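PDB 4KRI: phospholethanolamine N-methyltransferase 2 from Haemonchus contortus, which probably catalyses the later, S-adenosylmethionine-dependent N-methylations that turn phosphomonomethylethanolamine into phosphocholine. Local coordinates for residues Leu227-Gly232 with Asp291-Arg296; Gly235-Ala240 with Val273-Cys278; Thr325-Gly330 with Asp420-Asn425; Glu378-Glu383 with Ser412-Ile417. All blocks are in the same frame, centred on the assembly; numbering follows the deposited sequence.

Interaction 1 (Leu227-Gly232 with Asp291-Arg296); sequences LDIGVG and DYVFSR. With SAH (S-adenosyl-L-homocysteine), chain D.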
# COMPACT_ATOMS: atom_id res chain seq x y z
N LEU A 227 2.29 -9.70 7.87
CA LEU A 227 1.83 -8.47 7.24
C LEU A 227 3.00 -7.52 7.17
O LEU A 227 3.63 -7.22 8.20
CB LEU A 227 0.73 -7.81 8.10
CG LEU A 227 0.26 -6.44 7.60
CD1 LEU A 227 -0.48 -6.58 6.25
CD2 LEU A 227 -0.65 -5.78 8.64
N ASP A 228 3.32 -7.04 5.96
CA ASP A 228 4.40 -6.06 5.81
C ASP A 228 3.79 -4.70 5.53
O ASP A 228 3.13 -4.52 4.51
CB ASP A 228 5.33 -6.48 4.65
CG ASP A 228 6.56 -5.58 4.52
OD1 ASP A 228 6.44 -4.33 4.62
OD2 ASP A 228 7.68 -6.11 4.30
N ILE A 229 3.99 -3.75 6.44
CA ILE A 229 3.41 -2.43 6.29
C ILE A 229 4.44 -1.50 5.65
O ILE A 229 5.52 -1.30 6.19
CB ILE A 229 2.95 -1.88 7.67
CG1 ILE A 229 1.74 -2.68 8.17
CG2 ILE A 229 2.62 -0.39 7.57
CD1 ILE A 229 1.33 -2.37 9.62
N GLY A 230 4.08 -0.92 4.51
CA GLY A 230 4.99 -0.05 3.78
C GLY A 230 6.02 -0.85 3.02
O GLY A 230 7.22 -0.59 3.11
N VAL A 231 5.54 -1.79 2.23
CA VAL A 231 6.37 -2.80 1.60
C VAL A 231 7.23 -2.27 0.44
O VAL A 231 8.16 -2.95 -0.02
CB VAL A 231 5.47 -3.99 1.16
CG1 VAL A 231 4.63 -3.62 -0.05
CG2 VAL A 231 6.30 -5.24 0.92
N GLY A 232 6.95 -1.05 -0.02
CA GLY A 232 7.78 -0.41 -1.03
C GLY A 232 7.77 -1.19 -2.34
O GLY A 232 6.71 -1.60 -2.80
N ASP A 291 0.65 -13.89 12.19
CA ASP A 291 1.70 -14.29 13.12
C ASP A 291 2.70 -13.17 13.39
O ASP A 291 3.23 -13.06 14.49
CB ASP A 291 2.43 -15.53 12.60
CG ASP A 291 1.54 -16.73 12.51
OD1 ASP A 291 1.23 -17.31 13.59
OD2 ASP A 291 1.12 -17.09 11.38
N TYR A 292 2.96 -12.34 12.37
CA TYR A 292 3.96 -11.29 12.44
C TYR A 292 3.47 -10.06 11.73
O TYR A 292 2.78 -10.16 10.72
CB TYR A 292 5.28 -11.72 11.76
CG TYR A 292 5.79 -13.02 12.29
CD1 TYR A 292 6.41 -13.08 13.54
CD2 TYR A 292 5.64 -14.20 11.57
CE1 TYR A 292 6.86 -14.28 14.05
CE2 TYR A 292 6.09 -15.41 12.08
CZ TYR A 292 6.70 -15.44 13.32
OH TYR A 292 7.14 -16.64 13.82
N VAL A 293 3.83 -8.90 12.25
CA VAL A 293 3.66 -7.67 11.52
C VAL A 293 5.04 -7.03 11.48
O VAL A 293 5.70 -6.88 12.50
CB VAL A 293 2.66 -6.72 12.22
CG1 VAL A 293 2.70 -5.34 11.58
CG2 VAL A 293 1.25 -7.30 12.13
N PHE A 294 5.48 -6.70 10.28
CA PHE A 294 6.82 -6.19 10.07
C PHE A 294 6.70 -4.85 9.38
O PHE A 294 5.93 -4.71 8.43
CB PHE A 294 7.56 -7.16 9.14
CG PHE A 294 8.99 -6.77 8.85
CD1 PHE A 294 9.91 -6.62 9.87
CD2 PHE A 294 9.41 -6.59 7.53
CE1 PHE A 294 11.23 -6.27 9.60
CE2 PHE A 294 10.74 -6.25 7.25
CZ PHE A 294 11.65 -6.10 8.28
N SER A 295 7.46 -3.85 9.81
CA SER A 295 7.46 -2.59 9.09
C SER A 295 8.85 -2.05 9.05
O SER A 295 9.44 -1.77 10.09
CB SER A 295 6.51 -1.58 9.73
OG SER A 295 6.50 -0.40 8.94
N ARG A 296 9.40 -1.91 7.85
CA ARG A 296 10.80 -1.53 7.72
C ARG A 296 10.95 -0.12 7.16
O ARG A 296 10.75 0.10 5.96
CB ARG A 296 11.48 -2.57 6.82
CG ARG A 296 12.95 -2.34 6.62
CD ARG A 296 13.78 -2.76 7.82
NE ARG A 296 14.98 -1.94 7.76
CZ ARG A 296 16.01 -2.20 6.96
NH1 ARG A 296 15.99 -3.30 6.22
NH2 ARG A 296 17.05 -1.38 6.91
N SAH D . 9.79 -1.60 3.55
CA SAH D . 10.37 -1.30 2.21
CB SAH D . 9.96 0.15 1.75
CG SAH D . 10.53 1.33 2.53
SD SAH D . 9.92 2.93 1.92
C SAH D . 11.83 -1.56 2.18
O SAH D . 12.39 -2.05 3.15
OXT SAH D . 12.41 -1.51 1.11
C5' SAH D . 8.48 3.38 2.90
C4' SAH D . 7.22 3.00 2.36
O4' SAH D . 6.19 3.23 3.36
C3' SAH D . 6.86 3.87 1.22
O3' SAH D . 6.70 3.06 0.07
C2' SAH D . 5.59 4.50 1.58
O2' SAH D . 4.71 4.63 0.49
C1' SAH D . 5.06 3.57 2.63
N9 SAH D . 4.00 4.20 3.49
C8 SAH D . 4.09 5.36 4.19
N7 SAH D . 2.96 5.53 4.87
C5 SAH D . 2.15 4.47 4.63
C6 SAH D . 0.86 4.13 5.08
N6 SAH D . 0.16 4.94 5.94
N1 SAH D . 0.33 2.97 4.63
C2 SAH D . 1.00 2.16 3.80
N3 SAH D . 2.24 2.46 3.36
C4 SAH D . 2.82 3.61 3.75
O HOH W 1 7.85 -2.40 5.49
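Leu227 and Phe294 are joined by the shortest backbone bond of this parallel strand pair, Phe294 N to Leu227 O at 2.8 Å. Leu227 N to Tyr292 O and Ile229 N to Phe294 O, each 2.9 Å, continue the pairing of strands 227-229 and 292-296. Past Ile229 the strands are tied by water 1, which accepts from Arg296 N and lies within bonding distance of Ile229 O (2.7 Å) and Asp228 OD1, its protons not assignable between them. The homocysteine amine spans the same gap, its N donating to Gly230 O at 2.8 Å and to Arg296 O at 3.1 Å. On one face of the pair, Asp228 and Phe294 point the same way side by side; both have CG anti to the backbone N (chi1 -175° and -179°), and Asp228 OD2 meets the ring edge at CD2 (3.7 Å), the carboxylate nearly perpendicular to the ring. On the face of Leu227 and Val293, Leu227 CB touches Val293 CG2; nearby, the Ile229 side chain lies aslant Val293, CD1 3.8 Å from CG1. The carbonyls of Gly230, just past its strand, and Arg296 both accept from the amine, as would suit a protonated ammonium in a Rossmann-like methyltransferase.

Interaction 2 (Gly235-Ala240 with Val273-Cys278); sequences GGARQA and VTYAVC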
# COMPACT_ATOMS: atom_id res chain seq x y z
N GLY A 235 11.14 -5.86 -1.97
CA GLY A 235 12.32 -6.65 -1.66
C GLY A 235 12.26 -7.38 -0.34
O GLY A 235 12.64 -8.56 -0.25
N GLY A 236 11.78 -6.70 0.69
CA GLY A 236 11.66 -7.30 2.02
C GLY A 236 10.63 -8.41 2.08
O GLY A 236 10.88 -9.46 2.68
N ALA A 237 9.45 -8.18 1.49
CA ALA A 237 8.43 -9.21 1.48
C ALA A 237 8.90 -10.44 0.73
O ALA A 237 8.69 -11.58 1.16
CB ALA A 237 7.12 -8.69 0.88
N ARG A 238 9.51 -10.21 -0.43
CA ARG A 238 9.99 -11.30 -1.26
C ARG A 238 11.07 -12.10 -0.54
O ARG A 238 11.15 -13.32 -0.68
CB ARG A 238 10.49 -10.76 -2.61
CG ARG A 238 9.36 -10.21 -3.50
CD ARG A 238 8.47 -11.32 -4.03
NE ARG A 238 9.27 -12.23 -4.85
CZ ARG A 238 9.67 -11.97 -6.09
NH1 ARG A 238 9.33 -10.84 -6.68
NH2 ARG A 238 10.42 -12.86 -6.74
N GLN A 239 11.90 -11.40 0.24
CA GLN A 239 12.95 -12.04 1.02
C GLN A 239 12.42 -12.86 2.20
O GLN A 239 12.91 -13.95 2.48
CB GLN A 239 13.91 -10.98 1.55
CG GLN A 239 15.06 -11.54 2.36
CD GLN A 239 15.93 -10.44 2.92
OE1 GLN A 239 15.42 -9.46 3.46
NE2 GLN A 239 17.24 -10.58 2.79
N ALA A 240 11.42 -12.31 2.89
CA ALA A 240 10.77 -13.06 3.97
C ALA A 240 10.19 -14.37 3.44
O ALA A 240 10.30 -15.43 4.08
CB ALA A 240 9.69 -12.20 4.63
N VAL A 273 3.50 -14.53 -1.82
CA VAL A 273 3.50 -13.08 -1.69
C VAL A 273 2.34 -12.43 -2.42
O VAL A 273 2.11 -12.68 -3.59
CB VAL A 273 4.79 -12.50 -2.27
CG1 VAL A 273 4.76 -10.97 -2.22
CG2 VAL A 273 5.98 -13.02 -1.47
N THR A 274 1.60 -11.59 -1.71
CA THR A 274 0.51 -10.83 -2.32
C THR A 274 0.63 -9.38 -1.85
O THR A 274 1.32 -9.11 -0.87
CB THR A 274 -0.87 -11.41 -1.96
OG1 THR A 274 -1.02 -11.43 -0.53
CG2 THR A 274 -1.05 -12.84 -2.57
N TYR A 275 -0.02 -8.45 -2.56
CA TYR A 275 0.12 -7.02 -2.29
C TYR A 275 -1.22 -6.30 -2.34
O TYR A 275 -2.15 -6.75 -3.02
CB TYR A 275 1.05 -6.39 -3.33
CG TYR A 275 2.49 -6.86 -3.30
CD1 TYR A 275 3.26 -6.70 -2.16
CD2 TYR A 275 3.08 -7.43 -4.42
CE1 TYR A 275 4.60 -7.09 -2.13
CE2 TYR A 275 4.42 -7.83 -4.40
CZ TYR A 275 5.16 -7.68 -3.25
OH TYR A 275 6.49 -8.06 -3.26
N ALA A 276 -1.34 -5.17 -1.64
CA ALA A 276 -2.54 -4.32 -1.73
C ALA A 276 -2.12 -2.86 -1.61
O ALA A 276 -1.20 -2.55 -0.86
CB ALA A 276 -3.55 -4.66 -0.63
N VAL A 277 -2.75 -1.98 -2.39
CA VAL A 277 -2.55 -0.55 -2.19
C VAL A 277 -3.58 -0.10 -1.16
O VAL A 277 -4.78 -0.24 -1.37
CB VAL A 277 -2.82 0.24 -3.49
CG1 VAL A 277 -2.44 1.71 -3.31
CG2 VAL A 277 -2.04 -0.36 -4.65
N CYS A 278 -3.11 0.43 -0.03
CA CYS A 278 -4.01 0.98 0.99
C CYS A 278 -3.22 1.70 2.03
O CYS A 278 -2.00 1.59 2.08
CB CYS A 278 -4.84 -0.12 1.65
SG CYS A 278 -3.86 -1.41 2.52
O HOH W 2 7.71 -8.28 -5.65
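Val273 and Arg238 bury much of the surface here, and they meet through carbon: Val273 CG2 lies 4.0 Å from Arg238 CD, with CG1 of the valine only slightly farther from the same atom. The two side chains cross at about a right angle, with CD of the arginine set against both valine methyls. Val273 CB points toward the helix, and CG2 also reaches the backbone of Ala237, 4.0 Å from its O. Tyr275 comes from two residues farther along the strand. Its CG is anti to the carbonyl carbon (chi1 -66°), and its ring carries the hydroxyl over to the helix, where OH lies 3.6 Å from Arg238 CG. Ala237 CB approaches the ring obliquely, 4.2 Å from CE1. The arginine chain bends at chi2 and chi3. Its guanidinium meets water 2 at the edge, in plane, with NH1 donating at 3.2 Å; the same water is hydrogen-bonded to Tyr275 OH at 2.7 Å, a polar bridge beside the apolar contact. NH2 forms a salt bridge with Glu268, while Leu258, Ala261 and Val265 of helix 255-268 pack on the tyrosine. Helix 235-240 runs nearly antiparallel to strand 273-277, 153° between their directions. A helix entered through a glycine-rich turn and packed on the parallel strands of the domain, here reaching Val273 and Tyr275, is characteristic of the Rossmann-like methyltransferase fold.

Interaction 3 (Thr325-Gly330 with Asp420-Asn425); sequences TMYGVG and DNHNWN. With 1SH (2-(methylamino)ethyl dihydrogen phosphate), chain E.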
# COMPACT_ATOMS: atom_id res chain seq x y z
N THR A 325 11.38 -1.09 12.25
CA THR A 325 12.50 -0.15 12.28
C THR A 325 12.01 1.16 11.69
O THR A 325 11.15 1.15 10.83
CB THR A 325 13.76 -0.66 11.53
OG1 THR A 325 13.53 -0.63 10.11
CG2 THR A 325 14.13 -2.08 11.97
N MET A 326 12.56 2.28 12.15
CA MET A 326 12.05 3.57 11.68
C MET A 326 13.10 4.65 11.85
O MET A 326 13.97 4.53 12.71
CB MET A 326 10.79 3.95 12.47
CG MET A 326 11.08 4.20 13.94
SD MET A 326 9.68 4.18 15.09
CE MET A 326 10.10 2.72 16.06
N TYR A 327 13.03 5.70 11.04
CA TYR A 327 13.77 6.92 11.37
C TYR A 327 13.13 7.48 12.63
O TYR A 327 11.90 7.47 12.75
CB TYR A 327 13.65 7.96 10.25
CG TYR A 327 14.47 7.70 8.99
CD1 TYR A 327 15.31 6.60 8.88
CD2 TYR A 327 14.42 8.59 7.91
CE1 TYR A 327 16.06 6.38 7.71
CE2 TYR A 327 15.17 8.39 6.76
CZ TYR A 327 15.99 7.28 6.67
OH TYR A 327 16.73 7.09 5.51
N GLY A 328 13.94 7.96 13.57
CA GLY A 328 13.43 8.61 14.76
C GLY A 328 14.20 9.88 15.07
O GLY A 328 15.14 10.23 14.35
N VAL A 329 13.81 10.57 16.13
CA VAL A 329 14.53 11.78 16.53
C VAL A 329 15.35 11.48 17.78
O VAL A 329 14.91 10.74 18.67
CB VAL A 329 13.57 12.97 16.75
CG1 VAL A 329 12.53 12.66 17.81
CG2 VAL A 329 14.35 14.23 17.10
N GLY A 330 16.57 12.03 17.82
CA GLY A 330 17.48 11.82 18.92
C GLY A 330 17.29 12.85 20.00
O GLY A 330 16.26 13.54 20.05
N ASP A 420 23.09 14.25 16.77
CA ASP A 420 22.08 13.39 17.43
C ASP A 420 20.67 13.91 17.19
O ASP A 420 19.82 13.89 18.09
CB ASP A 420 22.36 13.22 18.94
CG ASP A 420 21.64 12.01 19.53
OD1 ASP A 420 21.70 10.92 18.91
OD2 ASP A 420 21.02 12.13 20.61
N ASN A 421 20.41 14.36 15.97
CA ASN A 421 19.07 14.71 15.55
C ASN A 421 18.39 13.47 14.95
O ASN A 421 17.30 13.08 15.35
CB ASN A 421 19.09 15.83 14.50
CG ASN A 421 19.55 17.18 15.06
OD1 ASN A 421 19.47 18.19 14.36
ND2 ASN A 421 20.03 17.21 16.31
N HIS A 422 19.08 12.86 13.99
CA HIS A 422 18.55 11.73 13.22
C HIS A 422 18.96 10.43 13.89
O HIS A 422 20.15 10.17 14.06
CB HIS A 422 19.14 11.79 11.80
CG HIS A 422 18.44 10.93 10.80
ND1 HIS A 422 18.34 11.27 9.47
CD2 HIS A 422 17.83 9.72 10.93
CE1 HIS A 422 17.69 10.32 8.82
NE2 HIS A 422 17.37 9.37 9.68
N ASN A 423 17.99 9.61 14.29
CA ASN A 423 18.29 8.30 14.84
C ASN A 423 17.63 7.19 14.02
O ASN A 423 16.69 7.45 13.26
CB ASN A 423 17.81 8.20 16.30
CG ASN A 423 18.77 8.82 17.30
OD1 ASN A 423 19.68 9.58 16.94
ND2 ASN A 423 18.58 8.50 18.58
N TRP A 424 18.12 5.97 14.18
CA TRP A 424 17.52 4.83 13.48
C TRP A 424 17.12 3.84 14.56
O TRP A 424 17.98 3.26 15.22
CB TRP A 424 18.52 4.19 12.51
CG TRP A 424 17.88 3.14 11.61
CD1 TRP A 424 16.64 3.21 11.03
CD2 TRP A 424 18.43 1.87 11.22
NE1 TRP A 424 16.40 2.07 10.29
CE2 TRP A 424 17.49 1.23 10.40
CE3 TRP A 424 19.64 1.22 11.49
CZ2 TRP A 424 17.71 -0.04 9.84
CZ3 TRP A 424 19.87 -0.04 10.94
CH2 TRP A 424 18.90 -0.65 10.12
N ASN A 425 15.81 3.69 14.76
CA ASN A 425 15.29 2.98 15.92
C ASN A 425 14.66 1.62 15.61
O ASN A 425 14.09 1.43 14.54
CB ASN A 425 14.26 3.85 16.64
CG ASN A 425 14.89 5.03 17.34
OD1 ASN A 425 16.07 5.00 17.71
ND2 ASN A 425 14.11 6.09 17.56
O4 1SH E . 16.75 9.01 3.79
P1 1SH E . 15.58 9.59 3.01
O1 1SH E . 14.89 10.66 3.76
O3 1SH E . 16.09 10.14 1.63
O2 1SH E . 14.52 8.43 2.78
C1 1SH E . 14.93 7.29 2.23
C2 1SH E . 13.93 6.14 2.24
N1 1SH E . 13.55 5.61 3.51
C3 1SH E . 12.50 4.68 3.30
O HOH W 3 14.99 8.12 19.50
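Tyr327 and His422 meet with CG of Tyr327 anti to the carbonyl carbon (chi1 -75°) and CG of His422 anti to the backbone N (chi1 -165°). The histidine edge faces the tyrosine ring in a T-shaped pair, planes 70° apart, with NE2 3.3 Å above the plane over the ring centre. The histidine thus covers one face of a side chain that binds the ligand phosphate: at the far end of that ring, Tyr327 OH donates to O4 of 1SH at 2.6 Å, O4 lying in the ring plane. Trp424 CD1 approaches the tyrosine at its edge, 4.2 Å from CD1. The antiparallel backbones are bonded both ways between Met326 and Asn425 and between Gly328 and Asn423; Gly330 N adds a bond to Asn421 O at 2.8 Å. Gly328 leaves room for the Asn425 amide: ND2 of Asn425 lies 3.8 Å from Gly328 CA and donates to water 3, which in turn donates to Val329 O. Asp420 ends helix 400-418 in a Schellman motif, from which the chain enters strand 422-430. Strand 290-296 flanks strand 320-329 through Thr325, Phe376 of helix 373-389 packs on all three aromatic side chains, and Phe338 of helix 336-345 touches His422.

Interaction 4 (Glu378-Glu383 with Ser412-Ile417); sequences EILLEE and SKLQYI. With 1SH (2-(methylamino)ethyl dihydrogen phosphate), chain E.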
# COMPACT_ATOMS: atom_id res chain seq x y z
N GLU A 378 27.23 3.49 9.90
CA GLU A 378 28.07 2.60 9.10
C GLU A 378 27.47 2.39 7.71
O GLU A 378 28.18 2.41 6.70
CB GLU A 378 28.24 1.23 9.77
CG GLU A 378 28.78 1.24 11.19
CD GLU A 378 28.84 -0.17 11.80
OE1 GLU A 378 29.42 -0.33 12.89
OE2 GLU A 378 28.30 -1.11 11.17
N ILE A 379 26.16 2.17 7.67
CA ILE A 379 25.45 1.94 6.41
C ILE A 379 25.55 3.16 5.49
O ILE A 379 25.81 3.02 4.29
CB ILE A 379 23.97 1.55 6.66
CG1 ILE A 379 23.89 0.15 7.27
CG2 ILE A 379 23.20 1.59 5.35
CD1 ILE A 379 22.54 -0.20 7.89
N LEU A 380 25.35 4.35 6.05
CA LEU A 380 25.41 5.57 5.25
C LEU A 380 26.79 5.74 4.63
O LEU A 380 26.92 6.12 3.46
CB LEU A 380 25.05 6.80 6.09
CG LEU A 380 23.59 6.96 6.54
CD1 LEU A 380 23.49 8.04 7.60
CD2 LEU A 380 22.70 7.30 5.36
N LEU A 381 27.82 5.44 5.41
CA LEU A 381 29.20 5.55 4.93
C LEU A 381 29.52 4.57 3.80
O LEU A 381 30.17 4.94 2.81
CB LEU A 381 30.19 5.34 6.07
CG LEU A 381 30.22 6.44 7.13
CD1 LEU A 381 31.10 6.05 8.32
CD2 LEU A 381 30.72 7.73 6.51
N GLU A 382 29.07 3.33 3.96
CA GLU A 382 29.28 2.29 2.96
C GLU A 382 28.51 2.62 1.70
O GLU A 382 29.05 2.57 0.59
CB GLU A 382 28.81 0.94 3.52
CG GLU A 382 28.93 -0.23 2.55
CD GLU A 382 28.74 -1.58 3.24
OE1 GLU A 382 28.40 -1.60 4.44
OE2 GLU A 382 28.94 -2.62 2.57
N GLU A 383 27.24 2.96 1.87
CA GLU A 383 26.39 3.33 0.75
C GLU A 383 27.01 4.48 -0.04
O GLU A 383 27.07 4.43 -1.27
CB GLU A 383 24.97 3.65 1.24
CG GLU A 383 24.16 2.38 1.55
CD GLU A 383 22.80 2.66 2.18
OE1 GLU A 383 21.99 1.72 2.29
OE2 GLU A 383 22.54 3.82 2.60
N SER A 412 24.32 14.92 4.23
CA SER A 412 23.47 15.58 5.21
C SER A 412 23.02 14.67 6.36
O SER A 412 23.05 15.08 7.53
CB SER A 412 22.25 16.21 4.53
OG SER A 412 22.65 17.32 3.75
N LYS A 413 22.57 13.46 6.05
CA LYS A 413 22.16 12.52 7.09
C LYS A 413 23.29 12.21 8.07
O LYS A 413 23.06 12.10 9.27
CB LYS A 413 21.56 11.25 6.47
CG LYS A 413 20.14 11.47 5.97
CD LYS A 413 19.55 10.24 5.32
CE LYS A 413 20.09 10.05 3.92
NZ LYS A 413 19.32 8.97 3.24
N LEU A 414 24.51 12.12 7.55
CA LEU A 414 25.67 11.91 8.41
C LEU A 414 25.83 13.04 9.43
O LEU A 414 26.07 12.79 10.61
CB LEU A 414 26.93 11.71 7.55
CG LEU A 414 26.95 10.33 6.88
CD1 LEU A 414 27.97 10.23 5.76
CD2 LEU A 414 27.19 9.26 7.93
N GLN A 415 25.66 14.28 8.99
CA GLN A 415 25.70 15.41 9.91
C GLN A 415 24.50 15.44 10.88
O GLN A 415 24.64 15.84 12.04
CB GLN A 415 25.80 16.74 9.15
CG GLN A 415 26.05 17.94 10.05
CD GLN A 415 27.31 17.79 10.90
OE1 GLN A 415 28.39 17.48 10.39
NE2 GLN A 415 27.17 18.00 12.21
N TYR A 416 23.33 15.01 10.41
CA TYR A 416 22.15 14.93 11.28
C TYR A 416 22.38 13.92 12.39
O TYR A 416 21.92 14.10 13.52
CB TYR A 416 20.91 14.51 10.48
CG TYR A 416 20.51 15.44 9.36
CD1 TYR A 416 20.89 16.77 9.36
CD2 TYR A 416 19.74 14.98 8.30
CE1 TYR A 416 20.53 17.62 8.33
CE2 TYR A 416 19.38 15.82 7.26
CZ TYR A 416 19.78 17.13 7.29
OH TYR A 416 19.42 17.97 6.27
N ILE A 417 23.09 12.84 12.06
CA ILE A 417 23.44 11.84 13.06
C ILE A 417 24.43 12.45 14.05
O ILE A 417 24.31 12.25 15.26
CB ILE A 417 24.08 10.61 12.42
CG1 ILE A 417 23.02 9.78 11.71
CG2 ILE A 417 24.80 9.76 13.47
CD1 ILE A 417 23.56 8.49 11.14
O4 1SH E . 16.75 9.01 3.79
P1 1SH E . 15.58 9.59 3.01
O1 1SH E . 14.89 10.66 3.76
O3 1SH E . 16.09 10.14 1.63
O2 1SH E . 14.52 8.43 2.78
C1 1SH E . 14.93 7.29 2.23
C2 1SH E . 13.93 6.14 2.24
N1 1SH E . 13.55 5.61 3.51
C3 1SH E . 12.50 4.68 3.30
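Leu380 is the main knob of this helix pair, projecting toward helix 412-417 among Lys413, Leu414 and Ile417. Leu414 packs alongside the base of Leu380: the two leucines slide past each other in opposite directions, bringing Leu414 CD2 to 3.7 Å from Leu380 CB and to 3.9 Å from its CD1. At its end, Leu380 CD1 meets Ile417 CD1 tip to tip at 3.6 Å. The same methyl rests 3.9 Å from Lys413 CB, where the two side chains cross at about a right angle, and the second methyl, CD2, lies 4.1 Å from Lys413 CE. Leu414 in turn occupies the groove between Leu380 and Leu381: its other branch, CD1, touches Leu381 CD2 at 3.8 Å on the more exposed side of the pair. CD2 of Leu414 thus packs mainly on Leu380 and CD1 on Leu381. Lys413 passes Leu380 and continues to the ligand. Its chain bends at chi3 (-77°), which places CE, and NZ donates to phosphate O4 of 1SH at 2.6 Å. The axes lie 10.1 Å apart and the helices run nearly antiparallel, at 158°. Ile417 extends the contact back along the same helix, 373-389, to Thr373, Phe376 and Lys377. Tyr416 packs on Phe338 and Tyr341 of helix 336-345, while Lys413 and Tyr416 both touch His422 on strand 422-430.

In the fold
Interaction 1 holds the cofactor's amino-acid end and interaction 2 packs behind it: their centres are 8 Å apart, and Val231 CG2 of the glycine-rich turn packs against Ala237 CB at 3.5 Å. Interactions 3 and 4, centres 12 Å apart, build the phosphate side, where Tyr327 and Lys413 converge on the same oxygen, O4 of 1SH; Tyr193, Tyr341, Arg345 and Tyr347 add further bonds to the ligand. The two sides join through neighbouring strands, since Ser295 O lies 3.0 Å from Thr325 N, a probable hydrogen bond between interactions 1 and 3. Interaction 4 reaches interaction 3 through the helix end, with Asn421 N 2.9 Å from Tyr416 O.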